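Local structure of Alpha/beta hydrolase (Novosphingobium aromaticivorans, 3BWX) at residues Gln85-Leu90 against Met112-Ala117; Ala124-Asp129 against Gly279-Arg284; Met186-Gly189 against Arg193-Phe196. The protein is probably a hydrolase of the alpha/beta hydrolase family, with no established substrate, and carries bound calcium in the crystal. The protein carries 1 engineered substitution. All blocks are in the same frame, centred on the assembly; numbering follows the deposited sequence.

Interaction 1 (Gln85-Leu90 against Met112-Ala117)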
ATOM      1  N   GLN A  85      13.285  -7.240  -1.541  1.00  8.77           N
ATOM      2  CA  GLN A  85      14.031  -8.312  -0.903  1.00  8.81           C
ATOM      3  C   GLN A  85      13.401  -8.738   0.435  1.00  7.96           C
ATOM      4  O   GLN A  85      13.313  -9.903   0.747  1.00 10.16           O
ATOM      5  CB  GLN A  85      15.512  -7.957  -0.690  1.00 10.55           C
ATOM      6  CG  GLN A  85      16.352  -9.141  -0.104  1.00 17.57           C
ATOM      7  CD  GLN A  85      17.740  -8.743   0.502  1.00 21.95           C
ATOM      8  OE1 GLN A  85      17.863  -8.284   1.662  1.00 17.49           O
ATOM      9  NE2 GLN A  85      18.800  -8.975  -0.288  1.00 29.60           N
ATOM     10  N   ASP A  86      12.945  -7.767   1.219  1.00  7.39           N
ATOM     11  CA  ASP A  86      12.356  -8.056   2.494  1.00  9.33           C
ATOM     12  C   ASP A  86      11.047  -8.837   2.279  1.00  7.66           C
ATOM     13  O   ASP A  86      10.727  -9.704   3.067  1.00  9.26           O
ATOM     14  CB  ASP A  86      12.093  -6.748   3.273  1.00  8.83           C
ATOM     15  CG  ASP A  86      13.355  -6.017   3.671  1.00  7.98           C
ATOM     16  OD1 ASP A  86      14.459  -6.612   3.714  1.00  9.51           O
ATOM     17  OD2 ASP A  86      13.215  -4.838   4.052  1.00 10.83           O
ATOM     18  N   LEU A  87      10.290  -8.498   1.250  1.00  7.42           N
ATOM     19  CA  LEU A  87       9.058  -9.253   0.990  1.00  6.99           C
ATOM     20  C   LEU A  87       9.387 -10.690   0.510  1.00  8.22           C
ATOM     21  O   LEU A  87       8.679 -11.639   0.854  1.00  8.70           O
ATOM     22  CB  LEU A  87       8.211  -8.558  -0.045  1.00  7.05           C
ATOM     23  CG  LEU A  87       7.452  -7.326   0.498  1.00  8.95           C
ATOM     24  CD1 LEU A  87       7.027  -6.417  -0.667  1.00  8.61           C
ATOM     25  CD2 LEU A  87       6.317  -7.721   1.419  1.00  9.83           C
ATOM     26  N   GLU A  88      10.426 -10.843  -0.344  1.00  8.28           N
ATOM     27  CA  GLU A  88      10.868 -12.189  -0.704  1.00  8.69           C
ATOM     28  C   GLU A  88      11.232 -12.982   0.550  1.00  6.44           C
ATOM     29  O   GLU A  88      10.932 -14.196   0.657  1.00  9.28           O
ATOM     30  CB  GLU A  88      12.032 -12.143  -1.688  1.00  9.80           C
ATOM     31  CG  GLU A  88      11.688 -11.585  -3.041  1.00 10.42           C
ATOM     32  CD  GLU A  88      10.808 -12.482  -3.907  1.00 12.13           C
ATOM     33  OE1 GLU A  88      10.339 -13.549  -3.458  1.00 15.42           O
ATOM     34  OE2 GLU A  88      10.508 -12.083  -5.048  1.00 15.43           O
ATOM     35  N   ALA A  89      11.849 -12.328   1.521  1.00  8.33           N
ATOM     36  CA  ALA A  89      12.215 -12.991   2.769  1.00  7.31           C
ATOM     37  C   ALA A  89      10.958 -13.409   3.572  1.00  8.07           C
ATOM     38  O   ALA A  89      10.919 -14.494   4.145  1.00  9.25           O
ATOM     39  CB  ALA A  89      13.112 -12.108   3.645  1.00  8.03           C
ATOM     40  N   LEU A  90       9.935 -12.544   3.633  1.00  6.36           N
ATOM     41  CA  LEU A  90       8.662 -12.911   4.240  1.00  7.83           C
ATOM     42  C   LEU A  90       8.052 -14.140   3.563  1.00 10.38           C
ATOM     43  O   LEU A  90       7.651 -15.102   4.244  1.00  9.75           O
ATOM     44  CB  LEU A  90       7.673 -11.744   4.160  1.00  9.70           C
ATOM     45  CG  LEU A  90       6.240 -12.022   4.575  1.00 10.45           C
ATOM     46  CD1 LEU A  90       6.119 -12.398   6.033  1.00 11.25           C
ATOM     47  CD2 LEU A  90       5.324 -10.788   4.269  1.00  8.87           C
HETATM   48  N   MSE A 112       4.153  -5.479  -8.817  1.00  9.52           N
HETATM   49  CA  MSE A 112       4.704  -5.742 -10.160  1.00  8.50           C
HETATM   50  C   MSE A 112       6.083  -6.393 -10.128  1.00 10.68           C
HETATM   51  O   MSE A 112       6.349  -7.361 -10.841  1.00 10.19           O
HETATM   52  CB  MSE A 112       4.713  -4.451 -10.980  1.00  9.43           C
HETATM   53  CG  MSE A 112       3.348  -3.906 -11.291  1.00  8.08           C
HETATM   54 SE   MSE A 112       3.418  -2.218 -12.357  0.75 17.30          SE
HETATM   55  CE  MSE A 112       2.345  -1.057 -11.274  1.00 25.26           C
ATOM     56  N   LEU A 113       6.920  -5.949  -9.181  1.00  8.73           N
ATOM     57  CA  LEU A 113       8.262  -6.456  -9.023  1.00 11.92           C
ATOM     58  C   LEU A 113       8.237  -7.921  -8.532  1.00 11.93           C
ATOM     59  O   LEU A 113       8.979  -8.781  -9.027  1.00 12.02           O
ATOM     60  CB  LEU A 113       9.043  -5.518  -8.098  1.00 12.00           C
ATOM     61  CG  LEU A 113       9.432  -4.213  -8.799  1.00  9.76           C
ATOM     62  CD1 LEU A 113       9.883  -3.233  -7.721  1.00 12.96           C
ATOM     63  CD2 LEU A 113      10.513  -4.457  -9.918  1.00 11.39           C
ATOM     64  N   LEU A 114       7.336  -8.226  -7.600  1.00  9.94           N
ATOM     65  CA  LEU A 114       7.167  -9.620  -7.145  1.00  7.95           C
ATOM     66  C   LEU A 114       6.675 -10.491  -8.300  1.00  7.93           C
ATOM     67  O   LEU A 114       7.166 -11.622  -8.464  1.00  9.62           O
ATOM     68  CB  LEU A 114       6.168  -9.720  -6.011  1.00  9.01           C
ATOM     69  CG  LEU A 114       6.652  -9.223  -4.676  1.00  9.69           C
ATOM     70  CD1 LEU A 114       5.470  -9.065  -3.699  1.00 11.14           C
ATOM     71  CD2 LEU A 114       7.740 -10.111  -4.087  1.00 12.96           C
ATOM     72  N   ALA A 115       5.706 -10.012  -9.096  1.00  9.93           N
ATOM     73  CA  ALA A 115       5.163 -10.790 -10.208  1.00  8.94           C
ATOM     74  C   ALA A 115       6.248 -11.093 -11.227  1.00 11.08           C
ATOM     75  O   ALA A 115       6.316 -12.198 -11.749  1.00 12.30           O
ATOM     76  CB  ALA A 115       3.980 -10.038 -10.864  1.00  8.78           C
ATOM     77  N   ALA A 116       7.116 -10.119 -11.459  1.00 12.06           N
ATOM     78  CA  ALA A 116       8.187 -10.245 -12.448  1.00 12.40           C
ATOM     79  C   ALA A 116       9.076 -11.453 -12.208  1.00 11.55           C
ATOM     80  O   ALA A 116       9.566 -12.033 -13.148  1.00 11.58           O
ATOM     81  CB  ALA A 116       9.078  -8.952 -12.454  1.00 12.22           C
ATOM     82  N   ALA A 117       9.287 -11.810 -10.942  1.00 13.16           N
ATOM     83  CA  ALA A 117      10.123 -12.962 -10.567  1.00 14.21           C
ATOM     84  C   ALA A 117       9.530 -14.280 -11.091  1.00 15.95           C
ATOM     85  O   ALA A 117      10.265 -15.206 -11.424  1.00 16.71           O
ATOM     86  CB  ALA A 117      10.308 -13.038  -9.065  1.00 17.71           C
TER

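Interaction 2 (Ala124-Asp129 against Gly279-Arg284)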
ATOM      1  N   ALA A 124      -3.938 -13.746  -8.266  1.00  7.50           N
ATOM      2  CA  ALA A 124      -4.658 -12.585  -8.779  1.00  8.00           C
ATOM      3  C   ALA A 124      -4.064 -11.360  -8.108  1.00  5.81           C
ATOM      4  O   ALA A 124      -3.341 -11.486  -7.082  1.00  6.75           O
ATOM      5  CB  ALA A 124      -6.170 -12.723  -8.503  1.00  8.51           C
ATOM      6  N   ALA A 125      -4.369 -10.165  -8.618  1.00  7.18           N
ATOM      7  CA  ALA A 125      -3.803  -8.961  -8.063  1.00  8.31           C
ATOM      8  C   ALA A 125      -4.750  -7.761  -8.236  1.00  8.08           C
ATOM      9  O   ALA A 125      -5.597  -7.697  -9.125  1.00  6.99           O
ATOM     10  CB  ALA A 125      -2.436  -8.643  -8.653  1.00  8.53           C
ATOM     11  N   VAL A 126      -4.520  -6.791  -7.368  1.00  6.52           N
ATOM     12  CA  VAL A 126      -5.174  -5.515  -7.376  1.00  9.14           C
ATOM     13  C   VAL A 126      -4.110  -4.453  -7.309  1.00  8.69           C
ATOM     14  O   VAL A 126      -3.296  -4.501  -6.401  1.00  8.75           O
ATOM     15  CB  VAL A 126      -6.109  -5.362  -6.149  1.00  9.28           C
ATOM     16  CG1 VAL A 126      -6.774  -3.935  -6.152  1.00  7.12           C
ATOM     17  CG2 VAL A 126      -7.166  -6.468  -6.091  1.00  8.34           C
ATOM     18  N   LEU A 127      -4.112  -3.516  -8.254  1.00  7.93           N
ATOM     19  CA  LEU A 127      -3.234  -2.341  -8.237  1.00  7.57           C
ATOM     20  C   LEU A 127      -4.124  -1.175  -7.851  1.00 10.03           C
ATOM     21  O   LEU A 127      -5.085  -0.851  -8.560  1.00  9.99           O
ATOM     22  CB  LEU A 127      -2.559  -2.065  -9.582  1.00  9.91           C
ATOM     23  CG  LEU A 127      -1.454  -3.012 -10.067  1.00  9.96           C
ATOM     24  CD1 LEU A 127      -1.025  -2.610 -11.494  1.00  8.40           C
ATOM     25  CD2 LEU A 127      -0.252  -2.995  -9.081  1.00  8.88           C
ATOM     26  N   ASN A 128      -3.832  -0.567  -6.728  1.00  8.17           N
ATOM     27  CA  ASN A 128      -4.640   0.543  -6.241  1.00  7.77           C
ATOM     28  C   ASN A 128      -3.940   1.858  -6.509  1.00  8.98           C
ATOM     29  O   ASN A 128      -2.996   2.267  -5.818  1.00  9.52           O
ATOM     30  CB  ASN A 128      -4.952   0.389  -4.790  1.00  9.81           C
ATOM     31  CG  ASN A 128      -5.791   1.514  -4.250  1.00 10.35           C
ATOM     32  OD1 ASN A 128      -6.587   2.131  -4.968  1.00 10.55           O
ATOM     33  ND2 ASN A 128      -5.660   1.755  -2.965  1.00  9.08           N
ATOM     34  N   ASP A 129      -4.412   2.497  -7.568  1.00  9.75           N
ATOM     35  CA  ASP A 129      -4.032   3.868  -7.961  1.00 10.95           C
ATOM     36  C   ASP A 129      -2.551   4.021  -8.245  1.00  9.44           C
ATOM     37  O   ASP A 129      -1.880   4.970  -7.808  1.00 12.52           O
ATOM     38  CB  ASP A 129      -4.558   4.952  -6.998  1.00 10.15           C
ATOM     39  CG  ASP A 129      -4.779   6.297  -7.695  1.00 11.01           C
ATOM     40  OD1 ASP A 129      -5.636   6.323  -8.563  1.00 10.45           O
ATOM     41  OD2 ASP A 129      -4.058   7.277  -7.427  1.00 13.00           O
ATOM     42  N   GLY A 279     -14.017  -8.049  -4.480  1.00  7.88           N
ATOM     43  CA  GLY A 279     -14.759  -9.301  -4.441  1.00  7.72           C
ATOM     44  C   GLY A 279     -14.815  -9.960  -5.813  1.00  8.22           C
ATOM     45  O   GLY A 279     -14.645 -11.158  -5.948  1.00 10.06           O
ATOM     46  N   ARG A 280     -15.057  -9.185  -6.859  1.00  8.26           N
ATOM     47  CA  ARG A 280     -15.075  -9.726  -8.223  1.00  7.89           C
ATOM     48  C   ARG A 280     -13.729 -10.289  -8.626  1.00  7.85           C
ATOM     49  O   ARG A 280     -13.658 -11.340  -9.278  1.00  9.71           O
ATOM     50  CB  ARG A 280     -15.508  -8.686  -9.219  1.00  5.78           C
ATOM     51  CG  ARG A 280     -16.956  -8.220  -9.057  1.00  7.30           C
ATOM     52  CD  ARG A 280     -17.430  -7.399 -10.296  1.00  7.91           C
ATOM     53  NE  ARG A 280     -16.625  -6.195 -10.562  1.00  6.30           N
ATOM     54  CZ  ARG A 280     -16.801  -5.036  -9.938  1.00  7.41           C
ATOM     55  NH1 ARG A 280     -17.784  -4.943  -9.068  1.00 11.69           N
ATOM     56  NH2 ARG A 280     -16.037  -3.985 -10.195  1.00  6.27           N
ATOM     57  N   LEU A 281     -12.671  -9.612  -8.206  1.00  8.48           N
ATOM     58  CA  LEU A 281     -11.270 -10.029  -8.526  1.00  6.89           C
ATOM     59  C   LEU A 281     -10.964 -11.334  -7.845  1.00  9.82           C
ATOM     60  O   LEU A 281     -10.484 -12.284  -8.456  1.00  9.74           O
ATOM     61  CB  LEU A 281     -10.292  -8.902  -8.204  1.00  7.90           C
ATOM     62  CG  LEU A 281      -8.785  -9.108  -8.391  1.00  7.83           C
ATOM     63  CD1 LEU A 281      -8.074  -9.934  -7.275  1.00  9.79           C
ATOM     64  CD2 LEU A 281      -8.561  -9.746  -9.765  1.00  9.87           C
ATOM     65  N   LEU A 282     -11.377 -11.419  -6.589  1.00  9.67           N
ATOM     66  CA  LEU A 282     -11.101 -12.607  -5.773  1.00  8.54           C
ATOM     67  C   LEU A 282     -11.828 -13.846  -6.310  1.00  9.42           C
ATOM     68  O   LEU A 282     -11.355 -14.983  -6.113  1.00 11.84           O
ATOM     69  CB  LEU A 282     -11.465 -12.378  -4.295  1.00 10.12           C
ATOM     70  CG  LEU A 282     -10.508 -11.420  -3.583  1.00  7.46           C
ATOM     71  CD1 LEU A 282     -11.031 -11.013  -2.167  1.00  9.12           C
ATOM     72  CD2 LEU A 282      -9.103 -12.021  -3.529  1.00  7.50           C
ATOM     73  N   GLU A 283     -12.971 -13.653  -6.984  1.00 10.85           N
ATOM     74  CA  GLU A 283     -13.685 -14.785  -7.627  1.00 12.77           C
ATOM     75  C   GLU A 283     -12.904 -15.392  -8.763  1.00 12.60           C
ATOM     76  O   GLU A 283     -13.200 -16.512  -9.160  1.00 17.96           O
ATOM     77  CB  GLU A 283     -15.039 -14.373  -8.164  1.00 15.00           C
ATOM     78  CG  GLU A 283     -15.978 -13.935  -7.115  1.00 20.01           C
ATOM     79  CD  GLU A 283     -17.337 -13.599  -7.653  1.00 35.70           C
ATOM     80  OE1 GLU A 283     -17.432 -12.830  -8.648  1.00 35.67           O
ATOM     81  OE2 GLU A 283     -18.319 -14.097  -7.062  1.00 45.61           O
ATOM     82  N   ARG A 284     -11.898 -14.703  -9.285  1.00 14.02           N
ATOM     83  CA  ARG A 284     -11.172 -15.137 -10.469  1.00 14.38           C
ATOM     84  C   ARG A 284      -9.965 -15.938 -10.036  1.00 15.97           C
ATOM     85  O   ARG A 284      -9.240 -16.437 -10.861  1.00 16.31           O
ATOM     86  CB  ARG A 284     -10.769 -13.922 -11.315  1.00 14.90           C
ATOM     87  CG  ARG A 284     -11.955 -13.142 -11.874  1.00 14.60           C
ATOM     88  CD  ARG A 284     -11.561 -11.751 -12.337  1.00 17.73           C
ATOM     89  NE  ARG A 284     -10.657 -11.861 -13.459  1.00 17.41           N
ATOM     90  CZ  ARG A 284      -9.941 -10.853 -13.975  1.00 14.85           C
ATOM     91  NH1 ARG A 284     -10.024  -9.600 -13.513  1.00 15.54           N
ATOM     92  NH2 ARG A 284      -9.161 -11.115 -15.010  1.00 20.24           N
TER

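Interaction 3 (Met186-Gly189 against Arg193-Phe196)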
HETATM    1  N   MSE A 186      -0.980   7.992  11.493  1.00  8.65           N
HETATM    2  CA  MSE A 186      -0.283   8.687  12.555  1.00  8.78           C
HETATM    3  C   MSE A 186      -0.449   7.910  13.838  1.00 10.05           C
HETATM    4  O   MSE A 186      -1.308   7.056  13.971  1.00  9.39           O
HETATM    5  CB  MSE A 186      -0.784  10.146  12.728  1.00  9.87           C
HETATM    6  CG  MSE A 186      -0.936  10.909  11.460  1.00  8.89           C
HETATM    7 SE   MSE A 186      -1.334  12.766  11.739  0.75 14.78          SE
HETATM    8  CE  MSE A 186       0.379  13.285  12.362  1.00 21.99           C
ATOM      9  N   VAL A 187       0.363   8.260  14.816  1.00  9.02           N
ATOM     10  CA  VAL A 187       0.383   7.552  16.101  1.00 11.41           C
ATOM     11  C   VAL A 187       0.687   8.523  17.240  1.00 11.06           C
ATOM     12  O   VAL A 187       1.419   9.482  17.071  1.00 11.05           O
ATOM     13  CB  VAL A 187       1.409   6.395  16.047  1.00 14.57           C
ATOM     14  CG1 VAL A 187       2.822   6.921  15.973  1.00 14.44           C
ATOM     15  CG2 VAL A 187       1.278   5.538  17.282  1.00 18.43           C
ATOM     16  N   LEU A 188       0.095   8.275  18.395  1.00 13.98           N
ATOM     17  CA  LEU A 188       0.444   9.005  19.592  1.00 17.65           C
ATOM     18  C   LEU A 188       1.758   8.434  20.078  1.00 19.55           C
ATOM     19  O   LEU A 188       1.802   7.303  20.564  1.00 23.09           O
ATOM     20  CB  LEU A 188      -0.641   8.839  20.649  1.00 13.89           C
ATOM     21  CG  LEU A 188      -0.357   9.492  22.006  1.00 18.78           C
ATOM     22  CD1 LEU A 188      -0.147  11.002  21.966  1.00 12.80           C
ATOM     23  CD2 LEU A 188      -1.501   9.126  22.911  1.00 22.74           C
ATOM     24  N   GLY A 189       2.821   9.199  19.886  1.00 22.18           N
ATOM     25  CA  GLY A 189       4.163   8.810  20.284  1.00 25.49           C
ATOM     26  C   GLY A 189       4.526   8.955  21.750  1.00 28.79           C
ATOM     27  O   GLY A 189       3.691   9.309  22.605  1.00 27.26           O
ATOM     28  N   ARG A 193       2.951  13.477  21.588  1.00 17.98           N
ATOM     29  CA  ARG A 193       2.519  14.165  20.395  1.00 15.70           C
ATOM     30  C   ARG A 193       2.083  13.148  19.346  1.00 13.90           C
ATOM     31  O   ARG A 193       2.555  12.028  19.302  1.00 15.93           O
ATOM     32  CB  ARG A 193       3.626  15.012  19.770  1.00 15.93           C
ATOM     33  CG  ARG A 193       4.228  16.113  20.642  1.00 18.23           C
ATOM     34  CD  ARG A 193       3.272  17.298  20.823  1.00 13.68           C
ATOM     35  NE  ARG A 193       3.130  18.121  19.610  1.00 12.27           N
ATOM     36  CZ  ARG A 193       2.526  19.293  19.569  1.00 10.07           C
ATOM     37  NH1 ARG A 193       1.975  19.823  20.657  1.00 14.26           N
ATOM     38  NH2 ARG A 193       2.443  19.966  18.440  1.00 13.90           N
ATOM     39  N   ILE A 194       1.178  13.573  18.497  1.00  9.92           N
ATOM     40  CA  ILE A 194       0.702  12.743  17.413  1.00 12.12           C
ATOM     41  C   ILE A 194       1.534  13.036  16.188  1.00 13.25           C
ATOM     42  O   ILE A 194       1.620  14.169  15.757  1.00 12.05           O
ATOM     43  CB  ILE A 194      -0.774  13.059  17.159  1.00 13.05           C
ATOM     44  CG1 ILE A 194      -1.639  12.579  18.351  1.00 12.38           C
ATOM     45  CG2 ILE A 194      -1.254  12.407  15.825  1.00  9.35           C
ATOM     46  CD1 ILE A 194      -2.889  13.373  18.560  1.00 16.10           C
ATOM     47  N   ALA A 195       2.138  11.996  15.610  1.00 11.49           N
ATOM     48  CA  ALA A 195       3.064  12.190  14.527  1.00 13.18           C
ATOM     49  C   ALA A 195       2.867  11.084  13.491  1.00 12.38           C
ATOM     50  O   ALA A 195       2.243  10.077  13.761  1.00 11.89           O
ATOM     51  CB  ALA A 195       4.490  12.176  15.061  1.00 14.42           C
ATOM     52  N   PHE A 196       3.355  11.305  12.285  1.00 13.23           N
ATOM     53  CA  PHE A 196       3.269  10.283  11.245  1.00 11.73           C
ATOM     54  C   PHE A 196       4.066   9.038  11.687  1.00  9.05           C
ATOM     55  O   PHE A 196       5.136   9.132  12.305  1.00 10.94           O
ATOM     56  CB  PHE A 196       3.723  10.818   9.886  1.00 14.49           C
ATOM     57  CG  PHE A 196       2.808  11.872   9.363  1.00 11.78           C
ATOM     58  CD1 PHE A 196       1.584  11.532   8.733  1.00 12.47           C
ATOM     59  CD2 PHE A 196       3.086  13.228   9.621  1.00 21.09           C
ATOM     60  CE1 PHE A 196       0.713  12.523   8.303  1.00 18.39           C
ATOM     61  CE2 PHE A 196       2.229  14.208   9.205  1.00 18.44           C
ATOM     62  CZ  PHE A 196       1.020  13.863   8.534  1.00 20.67           C
TER

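Interaction 1 (Gln85-Leu90 against Met112-Ala117)
E88 and L114 have the nearest CA atoms of 85-90 and 112-117, 7.9 Å apart, where two helical segments cross at -60° with axes 10.9 Å apart at the nearest point. That spacing is wide for a helix pair, and only 155 Å² is buried, so the link rests on a few side chains, L114 and E88 foremost. L114 gives the largest single share. Its CG stands anti to the carbonyl carbon (chi1 -74°), and the two branches part company: CD1 lies loosely 4.3 Å from L87 CD1, whereas CD2 comes within 3.5 Å of E88 OE2. The glutamate and the leucine lie alongside each other, pointing opposite ways, and a bend at chi2 (-71°) swings the E88 carboxylate across to the other helix. There OE2 also passes 4.1 Å from A117 CB. The charge is met by R121, whose NH1 forms a salt bridge with E88 OE2 and a hydrogen bond with L114 O, so one arginine ties both helices together. On the inner side, L87 and L114 both rest on L35 of strand 32-35, while L114 also touches L84 and L91 of helix 80-94, which seats the pair on one side of the central sheet.

Interaction 2 (Ala124-Asp129 against Gly279-Arg284)
Apolar packing of L281, from the last helix of the chain, onto the side chains of A124 and V126 and the carbonyl of A125, on an inner strand, makes this a buried helix-on-sheet contact. One helix leucine does nearly all the touching. Its chi1 of 177° sets CG opposite the backbone N and sends the isobutyl group down onto the strand, with CD1 set between A124 and V126. CD1 sits 3.6 Å from A124 CB and 3.8 Å from V126 CG2, and CD2 reaches the same A124 methyl at 4.0 Å. L281 CG lies 3.6 Å from A125 O, so the leucine rides over a peptide group too. The small alanine at 124 probably helps the helix come near, the CA atoms of A124 and L281 being 7.1 Å apart, while V126 meets the leucine obliquely through one methyl. A125 points away, to L225 of helix 219-225, which packs against the other face of the sheet. Backbone hydrogen bonds join V126 to A101 and G103, and A125 to P229 and L231, embedding the strand between two others. A parallel inner strand with helices on both faces, one of them C-terminal, is characteristic of the alpha/beta hydrolase fold.

Interaction 3 (Met186-Gly189 against Arg193-Phe196)
M186 faces F196 as a non-hydrogen-bonded pair at one end of an antiparallel hairpin, its strand axes 4.5 Å apart and running at 147° to each other. Two backbone hydrogen bonds pair V187 with A195, and a third, G189 N to R193 O at 2.9 Å, closes the hairpin toward its turn. The main side-chain contact is Met-aromatic. M186, deposited as selenomethionine, bends at chi3 (72°) and folds its terminal methyl over the F196 ring; CE stands 3.8 Å from the ring centroid and only 10° off the normal, a CH-pi contact. SE lies over the same face, 4.3 Å from the centroid, with CG 3.8 Å from F196 CD1. I194 CG2 lies 3.9 Å from M186 CB, the two side chains set nearly perpendicular. Were F196 an alanine, the M186 methyl would probably lose the ring face it rests on, and a gap would be likely to open beside it. Strand 194-196 is the middle of a small three-stranded sheet, I194 bonding to F152 of strand 151-152 through the backbone. Helix 155-166 packs against it, W155 touching M186 and I194, and L162 touching F196.

How the interactions relate
Interactions 1 and 2 belong to the same alpha/beta core, their centres about 18 Å apart, and follow each other along the chain, because helix 106-117 is followed by strand 122-128. They also touch, M112 CE lying 3.7 Å from L127 CD1, so the helix of one packs on the strand of the other, while helix 272-282 takes the strand's opposite face. Interaction 3 is remote: its centre is about 30 Å from that of interaction 1 and about 32 Å from that of interaction 2. Its hairpin is nested in the long chain excursion that interaction 2 closes, between core strands 122-128 and 230-235. This layout, a layered core with a largely helical insertion, is consistent with the cap region of many alpha/beta hydrolases.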